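PDB 4ZQX: polyhedrin from Uranotaenia sapphirina cypovirus, which forms the crystalline polyhedra in which cypovirus particles are embedded, and binds ATP in the crystal. Local coordinates for residues A22-M27 / A46-I51; R107-W112 / V178-H183; I31-P36 / S58-D63; Q39-H44 / E206-F211. All blocks are in the same frame, centred on the assembly; numbering follows the deposited sequence. Where two conformers were deposited one is given.

Overall arrangement
Interactions 3 and 4 lie on the same side of the chain's centre, about 8 Å apart between centres, and both involve strands of the six-stranded sheet: interaction 4 adds edge strand 207-211 to strand 40-47, and interaction 3 lays a short helix and loop beside strand 27-34. Interactions 1 and 2, with centres about 9 Å apart, are joined through neighbouring strands 50-55 and 173-179 of the smaller sheet. Interactions 1, 3 and 4 are mainly buried, whereas interaction 2 is only partly buried. Chemistry follows place: a regular ladder in interaction 4, a tyrosine-tryptophan pair with one hydroxyl bond in 3, turns in 1, a single bridge in 2. Interactions 1 and 4 both meet the second subunit.

Interaction 1. Residues A22-M27 / A46-I51; sequences AYDANM and ANPFVI
The rings of Tyr-23 and Phe-49 meet obliquely, their planes 57° apart, and Tyr-23 CE1 lies 3.6 Å from Phe-49 CE1, near the plane of the phenylalanine ring at its edge. Pro-48 CB sits over the centre of one face of that ring. Asp-24 OD1 comes to 3.4 Å from Phe-49 CZ, with the carboxylate turned 62° against the ring. Asn-26 and Pro-48 run side by side and point the same way, Asn-26 OD1 reaching 3.1 Å from Pro-48 CD. The chain of Met-27 is bent at chi3 (-74°), which places CE 3.6 Å from Pro-48 O, while Met-27 CB packs on Ile-51 CD1. Met-27 and Asn-47 form an antiparallel hydrogen-bonded pair: Met-27 N donates to Asn-47 O (2.9 Å), and the return bond from Asn-47 N to Met-27 O is weak at 3.3 Å. Asn-47 OD1 accepts from Phe-49 N, an Asx turn, and on the opposite face of its plane from Val-50 N, which widens it to an Asx motif. Asp-24 forms a salt bridge with Arg-139 of the second subunit, and Asn-26 ND2 bonds Asp-136 there; these buried polar groups find partners across the subunit boundary, so the contact is probably completed on assembly.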
# COMPACT_ATOMS: atom_id res chain seq x y z
N ALA A 22 -9.79 -21.58 -10.85
CA ALA A 22 -9.12 -21.11 -12.07
C ALA A 22 -7.87 -20.25 -11.82
O ALA A 22 -7.77 -19.53 -10.82
CB ALA A 22 -10.10 -20.33 -12.95
N TYR A 23 -6.94 -20.33 -12.76
CA TYR A 23 -5.82 -19.41 -12.80
C TYR A 23 -6.37 -17.99 -12.92
O TYR A 23 -7.26 -17.74 -13.72
CB TYR A 23 -4.89 -19.74 -13.97
CG TYR A 23 -3.64 -18.89 -13.99
CD1 TYR A 23 -2.57 -19.18 -13.16
CD2 TYR A 23 -3.53 -17.79 -14.84
CE1 TYR A 23 -1.41 -18.40 -13.17
CE2 TYR A 23 -2.39 -16.99 -14.84
CZ TYR A 23 -1.34 -17.30 -14.01
OH TYR A 23 -0.20 -16.53 -14.01
N ASP A 24 -5.83 -17.08 -12.10
CA ASP A 24 -6.26 -15.68 -12.00
C ASP A 24 -7.61 -15.47 -11.28
O ASP A 24 -8.11 -14.34 -11.22
CB ASP A 24 -6.26 -14.96 -13.37
CG ASP A 24 -4.97 -14.17 -13.63
OD1 ASP A 24 -4.05 -14.13 -12.77
OD2 ASP A 24 -4.91 -13.57 -14.72
N ALA A 25 -8.17 -16.53 -10.70
CA ALA A 25 -9.36 -16.39 -9.86
C ALA A 25 -8.92 -16.05 -8.45
O ALA A 25 -7.96 -16.63 -7.93
CB ALA A 25 -10.17 -17.66 -9.86
N ASN A 26 -9.60 -15.08 -7.83
CA ASN A 26 -9.19 -14.64 -6.51
C ASN A 26 -9.52 -15.61 -5.37
O ASN A 26 -10.60 -16.18 -5.33
CB ASN A 26 -9.84 -13.30 -6.18
CG ASN A 26 -9.16 -12.14 -6.86
OD1 ASN A 26 -7.95 -12.15 -7.06
ND2 ASN A 26 -9.94 -11.14 -7.21
N MET A 27 -8.60 -15.72 -4.42
CA MET A 27 -8.95 -16.15 -3.07
C MET A 27 -9.51 -14.92 -2.36
O MET A 27 -9.15 -13.79 -2.71
CB MET A 27 -7.73 -16.65 -2.31
CG MET A 27 -7.06 -17.88 -2.94
SD MET A 27 -5.47 -18.24 -2.15
CE MET A 27 -4.47 -16.93 -2.83
N ALA A 46 -8.31 -9.47 -1.54
CA ALA A 46 -8.35 -10.58 -2.49
C ALA A 46 -7.13 -10.59 -3.39
O ALA A 46 -6.58 -9.55 -3.73
CB ALA A 46 -9.60 -10.48 -3.35
N ASN A 47 -6.74 -11.79 -3.80
CA ASN A 47 -5.68 -12.00 -4.82
C ASN A 47 -5.69 -13.44 -5.28
O ASN A 47 -6.12 -14.30 -4.53
CB ASN A 47 -4.30 -11.69 -4.23
CG ASN A 47 -3.23 -11.55 -5.30
OD1 ASN A 47 -2.42 -12.45 -5.54
ND2 ASN A 47 -3.23 -10.40 -5.96
N PRO A 48 -5.21 -13.72 -6.50
CA PRO A 48 -5.20 -15.13 -6.91
C PRO A 48 -4.01 -15.91 -6.38
O PRO A 48 -4.10 -17.13 -6.36
CB PRO A 48 -5.11 -15.05 -8.45
CG PRO A 48 -5.54 -13.65 -8.80
CD PRO A 48 -5.00 -12.82 -7.66
N PHE A 49 -2.93 -15.25 -5.98
CA PHE A 49 -1.67 -15.95 -5.70
C PHE A 49 -1.23 -15.87 -4.23
O PHE A 49 -0.89 -16.88 -3.62
CB PHE A 49 -0.59 -15.38 -6.63
CG PHE A 49 -0.98 -15.41 -8.07
CD1 PHE A 49 -1.12 -16.62 -8.73
CD2 PHE A 49 -1.26 -14.24 -8.76
CE1 PHE A 49 -1.51 -16.67 -10.05
CE2 PHE A 49 -1.64 -14.28 -10.10
CZ PHE A 49 -1.76 -15.50 -10.74
N VAL A 50 -1.24 -14.67 -3.68
CA VAL A 50 -1.00 -14.48 -2.25
C VAL A 50 -1.83 -13.31 -1.76
O VAL A 50 -1.64 -12.18 -2.22
CB VAL A 50 0.48 -14.14 -1.92
CG1 VAL A 50 0.69 -14.24 -0.44
CG2 VAL A 50 1.43 -15.04 -2.65
N ILE A 51 -2.77 -13.56 -0.84
CA ILE A 51 -3.48 -12.45 -0.19
C ILE A 51 -2.57 -11.95 0.91
O ILE A 51 -2.04 -12.74 1.69
CB ILE A 51 -4.82 -12.84 0.47
CG1 ILE A 51 -5.74 -13.57 -0.51
CG2 ILE A 51 -5.50 -11.58 1.04
CD1 ILE A 51 -7.05 -14.03 0.12

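Interaction 2. Residues R107-W112 / V178-H183; sequences RGNVDW and VPRNMH
Two nearly straight backbone bonds join the segments: Asn-181 N donates to Asn-109 O (2.9 Å, 171° at the hydrogen) and Asp-111 N to Pro-179 O (2.9 Å, 169°). They flank Val-110 and Arg-180, whose backbones form a single bridge. Beside it Val-110 CG1 touches Val-178 CG1 at 3.7 Å. Asn-109 ND2 lies over one face of the Arg-180 guanidinium, 3.6 Å from Arg-180 NH2, the amide plane standing 87° to the guanidinium. Asp-111 meets His-183 at about a right angle, with Asp-111 OD1 3.3 Å from His-183 CE1. Further out, one water donates to Val-110 O (2.7 Å) and accepts weakly from Asn-181 ND2; a second donates to Asp-111 OD2 and pairs with His-183 NE2. Asn-181 is positioned by its own Asx turn, OD1 accepting from His-183 N at 2.8 Å. An inverse gamma turn centred on Asn-109 shapes the facing loop. Arg-180 NH1 extends to Pro-48 O and Ala-25 O. The loop leaves strand 101-107 at Arg-107, which bonds Ser-154 O of the ATP pocket; strand 173-179 pairs at Val-178 with Ile-51 of strand 50-55, and Met-27 of strand 27-34 packs on both valines.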
# COMPACT_ATOMS: atom_id res chain seq x y z
N ARG A 107 -12.07 -17.80 1.69
CA ARG A 107 -12.85 -18.56 0.72
C ARG A 107 -12.09 -18.66 -0.59
O ARG A 107 -11.68 -17.65 -1.15
CB ARG A 107 -14.22 -17.91 0.46
CG ARG A 107 -15.20 -18.81 -0.29
CD ARG A 107 -16.41 -18.02 -0.86
NE ARG A 107 -17.47 -18.92 -1.30
CZ ARG A 107 -17.53 -19.52 -2.49
NH1 ARG A 107 -16.59 -19.29 -3.40
NH2 ARG A 107 -18.54 -20.33 -2.77
N GLY A 108 -11.92 -19.88 -1.08
CA GLY A 108 -11.27 -20.10 -2.35
C GLY A 108 -10.24 -21.19 -2.34
O GLY A 108 -10.26 -22.08 -1.48
N ASN A 109 -9.34 -21.13 -3.33
CA ASN A 109 -8.37 -22.19 -3.56
C ASN A 109 -7.11 -21.99 -2.70
O ASN A 109 -6.01 -21.85 -3.21
CB ASN A 109 -8.03 -22.26 -5.05
CG ASN A 109 -7.36 -23.56 -5.44
OD1 ASN A 109 -7.50 -24.57 -4.75
ND2 ASN A 109 -6.64 -23.54 -6.55
N VAL A 110 -7.31 -22.03 -1.38
CA VAL A 110 -6.29 -21.72 -0.39
C VAL A 110 -5.41 -22.90 -0.02
O VAL A 110 -5.87 -24.03 0.07
CB VAL A 110 -6.97 -21.17 0.89
CG1 VAL A 110 -5.96 -20.95 2.04
CG2 VAL A 110 -7.76 -19.91 0.56
N ASP A 111 -4.13 -22.64 0.20
CA ASP A 111 -3.23 -23.64 0.76
C ASP A 111 -3.41 -23.62 2.28
O ASP A 111 -2.79 -22.81 2.99
CB ASP A 111 -1.77 -23.34 0.41
CG ASP A 111 -0.83 -24.45 0.86
OD1 ASP A 111 -1.25 -25.31 1.67
OD2 ASP A 111 0.33 -24.48 0.39
N TRP A 112 -4.28 -24.49 2.78
CA TRP A 112 -4.60 -24.50 4.20
C TRP A 112 -3.42 -24.92 5.07
O TRP A 112 -3.41 -24.65 6.27
CB TRP A 112 -5.81 -25.40 4.48
CG TRP A 112 -6.99 -25.05 3.63
CD1 TRP A 112 -7.48 -25.77 2.58
CD2 TRP A 112 -7.81 -23.89 3.74
NE1 TRP A 112 -8.56 -25.11 2.03
CE2 TRP A 112 -8.78 -23.96 2.73
CE3 TRP A 112 -7.82 -22.79 4.61
CZ2 TRP A 112 -9.76 -22.98 2.55
CZ3 TRP A 112 -8.80 -21.81 4.43
CH2 TRP A 112 -9.76 -21.93 3.41
N VAL A 178 -2.00 -15.45 2.81
CA VAL A 178 -2.83 -16.55 2.31
C VAL A 178 -2.34 -17.01 0.94
O VAL A 178 -2.68 -16.39 -0.07
CB VAL A 178 -4.29 -16.14 2.16
CG1 VAL A 178 -5.14 -17.33 1.77
CG2 VAL A 178 -4.80 -15.53 3.44
N PRO A 179 -1.54 -18.09 0.90
CA PRO A 179 -1.00 -18.56 -0.39
C PRO A 179 -1.96 -19.49 -1.12
O PRO A 179 -2.77 -20.18 -0.49
CB PRO A 179 0.27 -19.33 0.02
CG PRO A 179 0.31 -19.36 1.48
CD PRO A 179 -1.00 -18.89 2.01
N ARG A 180 -1.86 -19.47 -2.45
CA ARG A 180 -2.64 -20.36 -3.29
C ARG A 180 -2.24 -21.85 -3.15
O ARG A 180 -1.06 -22.18 -3.07
CB ARG A 180 -2.47 -19.94 -4.75
CG ARG A 180 -3.44 -20.66 -5.67
CD ARG A 180 -3.35 -20.20 -7.11
NE ARG A 180 -4.49 -20.71 -7.87
CZ ARG A 180 -5.69 -20.11 -7.95
NH1 ARG A 180 -5.95 -18.95 -7.34
NH2 ARG A 180 -6.64 -20.68 -8.66
N ASN A 181 -3.24 -22.72 -3.13
CA ASN A 181 -3.03 -24.16 -3.20
C ASN A 181 -2.33 -24.59 -4.52
O ASN A 181 -2.88 -24.42 -5.61
CB ASN A 181 -4.40 -24.84 -3.02
CG ASN A 181 -4.37 -26.35 -3.19
OD1 ASN A 181 -3.31 -26.95 -3.28
ND2 ASN A 181 -5.54 -26.97 -3.21
N MET A 182 -1.13 -25.16 -4.40
CA MET A 182 -0.41 -25.70 -5.56
C MET A 182 -0.13 -27.19 -5.37
O MET A 182 0.79 -27.75 -5.97
CB MET A 182 0.90 -24.92 -5.79
CG MET A 182 0.66 -23.45 -6.05
SD MET A 182 2.17 -22.59 -6.54
CE MET A 182 1.57 -20.92 -6.36
N HIS A 183 -0.97 -27.85 -4.57
CA HIS A 183 -0.81 -29.28 -4.30
C HIS A 183 -1.12 -30.16 -5.51
O HIS A 183 -1.02 -31.38 -5.42
CB HIS A 183 -1.65 -29.71 -3.09
CG HIS A 183 -1.18 -29.12 -1.79
ND1 HIS A 183 -2.04 -28.78 -0.77
CD2 HIS A 183 0.06 -28.81 -1.35
CE1 HIS A 183 -1.35 -28.29 0.25
NE2 HIS A 183 -0.07 -28.29 -0.08
O HOH W 1 -7.64 -25.55 -1.26
O HOH W 2 1.88 -26.56 1.13

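Interaction 3. Residues I31-P36 / S58-D63; sequences IVAEYP and SELMWD
Tyr-35 and Trp-62 make the tight part of this contact. Trp-62 CB lies over the centre of one face of the tyrosine ring, 3.7 Å from its centroid and 13° off the normal, a CH-pi contact. With CG anti to the backbone N (chi1 178°), the indole leads off from CB as an edge-to-face partner: its edge turns toward the same ring, the planes of the tyrosine and of the five-membered ring 54° apart, and Trp-62 CE3 stands 3.7 Å from Tyr-35 CE2. Separately, Trp-62 N reaches 3.4 Å from Tyr-35 CE1. The phenol is pinned at its far end, where Tyr-35 OH donates to Leu-60 O at 2.7 Å; the carbonyl oxygen lies in the plane of the ring, but the hydroxyl stands well above the carbonyl plane.

Strand 27-34 belongs to the antiparallel six-stranded sheet, between strands 101-107 and 40-47. The contact sets its end, and the residue just after it, against the weakly bonded helical turn about 58-60 that follows strand 50-55 of the three-stranded sheet.

Packing is looser at Ala-33, two residues before Tyr-35. Ala-33 CB and Leu-60 CD2 come no closer than 4.2 Å, and the CA atoms of these two residues are 7.4 Å apart. Leu-60 also rests on Ile-55 and Val-172. Toward solvent, Trp-62 is partly exposed; its indole also meets Trp-210, and its O accepts from Arg-97 NH1.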
# COMPACT_ATOMS: atom_id res chain seq x y z
N ILE A 31 -12.04 -9.93 7.03
CA ILE A 31 -11.78 -9.84 8.45
C ILE A 31 -12.86 -8.99 9.07
O ILE A 31 -13.14 -7.90 8.58
CB ILE A 31 -10.41 -9.21 8.70
CG1 ILE A 31 -9.34 -10.07 8.03
CG2 ILE A 31 -10.15 -9.06 10.21
CD1 ILE A 31 -7.97 -9.50 8.06
N VAL A 32 -13.48 -9.50 10.13
CA VAL A 32 -14.49 -8.75 10.86
C VAL A 32 -14.07 -8.51 12.29
O VAL A 32 -13.79 -9.48 13.04
CB VAL A 32 -15.83 -9.52 10.89
CG1 VAL A 32 -16.92 -8.70 11.62
CG2 VAL A 32 -16.27 -9.91 9.48
N ALA A 33 -14.03 -7.24 12.68
CA ALA A 33 -13.82 -6.84 14.06
C ALA A 33 -15.16 -6.48 14.69
O ALA A 33 -15.92 -5.72 14.11
CB ALA A 33 -12.87 -5.63 14.13
N GLU A 34 -15.45 -7.04 15.86
CA GLU A 34 -16.69 -6.74 16.58
C GLU A 34 -16.31 -6.06 17.90
O GLU A 34 -15.40 -6.49 18.59
CB GLU A 34 -17.52 -8.01 16.82
CG GLU A 34 -18.90 -7.73 17.46
CD GLU A 34 -19.84 -8.94 17.55
OE1 GLU A 34 -20.66 -8.97 18.49
OE2 GLU A 34 -19.80 -9.84 16.67
N TYR A 35 -17.02 -4.98 18.22
CA TYR A 35 -16.70 -4.13 19.37
C TYR A 35 -17.74 -4.31 20.48
O TYR A 35 -18.77 -4.94 20.27
CB TYR A 35 -16.59 -2.68 18.88
CG TYR A 35 -15.56 -2.54 17.78
CD1 TYR A 35 -14.22 -2.29 18.07
CD2 TYR A 35 -15.91 -2.70 16.44
CE1 TYR A 35 -13.27 -2.17 17.08
CE2 TYR A 35 -14.97 -2.58 15.44
CZ TYR A 35 -13.65 -2.33 15.76
OH TYR A 35 -12.72 -2.22 14.76
N PRO A 36 -17.46 -3.77 21.67
CA PRO A 36 -18.34 -4.04 22.82
C PRO A 36 -19.84 -3.70 22.63
O PRO A 36 -20.66 -4.48 23.13
CB PRO A 36 -17.71 -3.21 23.94
CG PRO A 36 -16.26 -3.18 23.60
CD PRO A 36 -16.20 -3.13 22.08
N SER A 58 -4.11 1.32 14.34
CA SER A 58 -5.00 2.49 14.24
C SER A 58 -6.25 2.22 13.38
O SER A 58 -7.31 2.81 13.60
CB SER A 58 -4.25 3.73 13.72
OG SER A 58 -3.77 3.54 12.40
N GLU A 59 -6.12 1.33 12.41
CA GLU A 59 -7.22 0.98 11.53
C GLU A 59 -8.20 0.03 12.20
O GLU A 59 -9.36 -0.06 11.80
CB GLU A 59 -6.68 0.35 10.23
CG GLU A 59 -5.96 1.34 9.32
CD GLU A 59 -5.18 0.67 8.18
OE1 GLU A 59 -4.62 -0.43 8.37
OE2 GLU A 59 -5.11 1.28 7.09
N LEU A 60 -7.74 -0.68 13.23
CA LEU A 60 -8.55 -1.69 13.89
C LEU A 60 -9.37 -1.13 15.04
O LEU A 60 -10.21 -1.83 15.59
CB LEU A 60 -7.67 -2.81 14.45
CG LEU A 60 -7.52 -4.12 13.68
CD1 LEU A 60 -6.72 -5.10 14.52
CD2 LEU A 60 -8.86 -4.70 13.28
N MET A 61 -9.13 0.13 15.41
CA MET A 61 -9.94 0.76 16.44
C MET A 61 -11.31 1.11 15.86
O MET A 61 -11.42 1.40 14.67
CB MET A 61 -9.27 2.04 16.93
CG MET A 61 -7.87 1.85 17.45
SD MET A 61 -7.85 1.06 19.06
CE MET A 61 -8.13 2.49 20.08
N TRP A 62 -12.36 1.06 16.67
CA TRP A 62 -13.62 1.64 16.26
C TRP A 62 -13.41 3.15 16.26
O TRP A 62 -13.12 3.75 17.30
CB TRP A 62 -14.77 1.25 17.18
CG TRP A 62 -16.04 1.88 16.77
CD1 TRP A 62 -16.68 2.90 17.38
CD2 TRP A 62 -16.82 1.53 15.62
NE1 TRP A 62 -17.83 3.23 16.69
CE2 TRP A 62 -17.94 2.39 15.61
CE3 TRP A 62 -16.69 0.57 14.61
CZ2 TRP A 62 -18.92 2.33 14.61
CZ3 TRP A 62 -17.67 0.50 13.63
CH2 TRP A 62 -18.76 1.37 13.64
N ASP A 63 -13.56 3.75 15.08
CA ASP A 63 -13.07 5.11 14.85
C ASP A 63 -14.14 6.17 14.58
O ASP A 63 -13.86 7.23 14.02
CB ASP A 63 -12.02 5.09 13.74
CG ASP A 63 -12.49 4.38 12.48
OD1 ASP A 63 -13.49 3.65 12.51
OD2 ASP A 63 -11.83 4.57 11.45

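Interaction 4. Residues Q39-H44 / E206-F211; sequences QCKSFH and ECTQWF
Cys-40 and Phe-211, Ser-42 and Gln-209, and His-44 and Cys-207 are the hydrogen-bonded pairs of this antiparallel ladder. Each is closed by two backbone bonds: Phe-211 N donates to Cys-40 O at 2.8 Å and Ser-42 N to Gln-209 O at 2.9 Å, whereas in the last pair one of the two bonds, Cys-207 N to His-44 O, is weak at 3.3 Å. The non-hydrogen-bonded pairs, Lys-41 with Trp-210 and Phe-43 with Thr-208, bring alpha hydrogens to carbonyls instead, as in the 3.3 Å contact of Thr-208 CA with Ser-42 O.

The strand directions differ by 165°. Strand 207-211 is the outermost strand, within this chain, of the six-stranded sheet, with strand 40-47 inside it.

CH-pi and apolar contacts lie on the face carrying Lys-41, Phe-43, Thr-208 and Trp-210. Lys-41 runs beside Trp-210 in the same direction, CG over the face of the five-membered ring (4.2 Å from its centroid, 18° off the normal) and CE 3.5 Å from Trp-210 NE1. Thr-208 CG2 lies over the rim of the same face, and Thr-208 OG1 donates to the syn lone pair of Glu-206 OE1 (2.6 Å).

The other face is mixed, with Ser-42 and Gln-209 beside Phe-211 and the cysteines. Ser-42 OG lies in the plane of the Phe-211 ring, 3.6 Å from Phe-211 CE2. A water bonded to Ser-42 OG donates to Cys-207 O and weakly to Gln-209 OE1.

Ionic and hydrogen bonds to residues outside the two strands hold the side-chain tips: Lys-41 NZ bonds Glu-59 O and forms a salt bridge with Asp-63 OD1, which also accepts from Trp-210 NE1; Gln-209 NE2 bonds Asn-80 of the second subunit.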
# COMPACT_ATOMS: atom_id res chain seq x y z
N GLN A 39 -21.10 -3.12 17.31
CA GLN A 39 -20.78 -2.60 16.00
C GLN A 39 -19.66 -3.44 15.40
O GLN A 39 -18.94 -4.12 16.13
CB GLN A 39 -20.46 -1.10 16.03
CG GLN A 39 -19.28 -0.71 16.82
CD GLN A 39 -19.59 -0.46 18.29
OE1 GLN A 39 -20.00 -1.35 19.01
NE2 GLN A 39 -19.36 0.76 18.74
N CYS A 40 -19.56 -3.40 14.07
CA CYS A 40 -18.62 -4.22 13.32
C CYS A 40 -17.91 -3.39 12.27
O CYS A 40 -18.50 -2.48 11.67
CB CYS A 40 -19.33 -5.36 12.59
SG CYS A 40 -20.16 -6.56 13.64
N LYS A 41 -16.65 -3.73 12.06
CA LYS A 41 -15.87 -3.19 10.96
C LYS A 41 -15.38 -4.38 10.14
O LYS A 41 -14.87 -5.34 10.70
CB LYS A 41 -14.68 -2.41 11.52
CG LYS A 41 -14.31 -1.20 10.75
CD LYS A 41 -13.39 -0.28 11.55
CE LYS A 41 -12.51 0.49 10.60
NZ LYS A 41 -11.65 1.47 11.26
N SER A 42 -15.57 -4.34 8.83
CA SER A 42 -15.09 -5.42 7.97
C SER A 42 -14.05 -4.91 6.99
O SER A 42 -14.13 -3.78 6.53
CB SER A 42 -16.21 -6.11 7.20
OG SER A 42 -16.83 -5.22 6.30
N PHE A 43 -13.07 -5.76 6.69
CA PHE A 43 -11.97 -5.45 5.80
C PHE A 43 -11.90 -6.58 4.79
O PHE A 43 -11.81 -7.75 5.17
CB PHE A 43 -10.63 -5.42 6.56
CG PHE A 43 -10.61 -4.47 7.75
CD1 PHE A 43 -11.10 -4.88 8.98
CD2 PHE A 43 -10.08 -3.19 7.64
CE1 PHE A 43 -11.07 -4.02 10.09
CE2 PHE A 43 -10.05 -2.32 8.74
CZ PHE A 43 -10.55 -2.74 9.96
N HIS A 44 -11.96 -6.23 3.50
CA HIS A 44 -11.89 -7.23 2.43
C HIS A 44 -10.62 -7.14 1.61
O HIS A 44 -10.26 -6.05 1.15
CB HIS A 44 -13.09 -7.11 1.48
CG HIS A 44 -12.96 -8.00 0.29
ND1 HIS A 44 -12.57 -7.54 -0.95
CD2 HIS A 44 -13.11 -9.34 0.17
CE1 HIS A 44 -12.51 -8.56 -1.79
NE2 HIS A 44 -12.83 -9.66 -1.14
N GLU A 206 -8.76 -2.92 -1.97
CA GLU A 206 -9.31 -3.25 -0.65
C GLU A 206 -10.65 -2.55 -0.45
O GLU A 206 -10.97 -1.59 -1.15
CB GLU A 206 -8.31 -2.80 0.43
CG GLU A 206 -8.62 -3.23 1.88
CD GLU A 206 -9.43 -2.21 2.70
OE1 GLU A 206 -10.04 -2.63 3.70
OE2 GLU A 206 -9.45 -1.01 2.36
N CYS A 207 -11.43 -3.02 0.52
CA CYS A 207 -12.65 -2.32 0.91
C CYS A 207 -12.93 -2.49 2.39
O CYS A 207 -12.98 -3.60 2.90
CB CYS A 207 -13.84 -2.80 0.08
SG CYS A 207 -15.37 -1.88 0.44
N THR A 208 -13.13 -1.35 3.07
CA THR A 208 -13.43 -1.29 4.49
C THR A 208 -14.87 -0.82 4.63
O THR A 208 -15.27 0.16 3.99
CB THR A 208 -12.52 -0.28 5.22
OG1 THR A 208 -11.15 -0.67 5.07
CG2 THR A 208 -12.86 -0.19 6.72
N GLN A 209 -15.63 -1.50 5.49
CA GLN A 209 -17.01 -1.09 5.76
C GLN A 209 -17.28 -1.07 7.25
O GLN A 209 -16.67 -1.82 8.02
CB GLN A 209 -18.00 -2.03 5.06
CG GLN A 209 -18.03 -1.88 3.55
CD GLN A 209 -18.86 -2.96 2.87
OE1 GLN A 209 -18.57 -4.15 2.98
NE2 GLN A 209 -19.91 -2.56 2.18
N TRP A 210 -18.20 -0.19 7.64
CA TRP A 210 -18.61 0.01 9.02
C TRP A 210 -20.08 -0.38 9.15
O TRP A 210 -20.88 -0.01 8.30
CB TRP A 210 -18.51 1.48 9.40
CG TRP A 210 -17.12 2.02 9.50
CD1 TRP A 210 -16.42 2.26 10.64
CD2 TRP A 210 -16.27 2.42 8.42
NE1 TRP A 210 -15.19 2.78 10.35
CE2 TRP A 210 -15.07 2.88 8.99
CE3 TRP A 210 -16.40 2.42 7.03
CZ2 TRP A 210 -14.00 3.34 8.22
CZ3 TRP A 210 -15.33 2.88 6.26
CH2 TRP A 210 -14.15 3.34 6.86
N PHE A 211 -20.42 -1.11 10.20
CA PHE A 211 -21.81 -1.49 10.47
C PHE A 211 -22.13 -1.26 11.95
O PHE A 211 -21.28 -1.45 12.82
CB PHE A 211 -22.05 -2.96 10.12
CG PHE A 211 -21.71 -3.31 8.70
CD1 PHE A 211 -22.65 -3.16 7.69
CD2 PHE A 211 -20.46 -3.78 8.38
CE1 PHE A 211 -22.33 -3.48 6.36
CE2 PHE A 211 -20.14 -4.09 7.06
CZ PHE A 211 -21.08 -3.94 6.06
O HOH W 3 -15.45 -5.13 3.88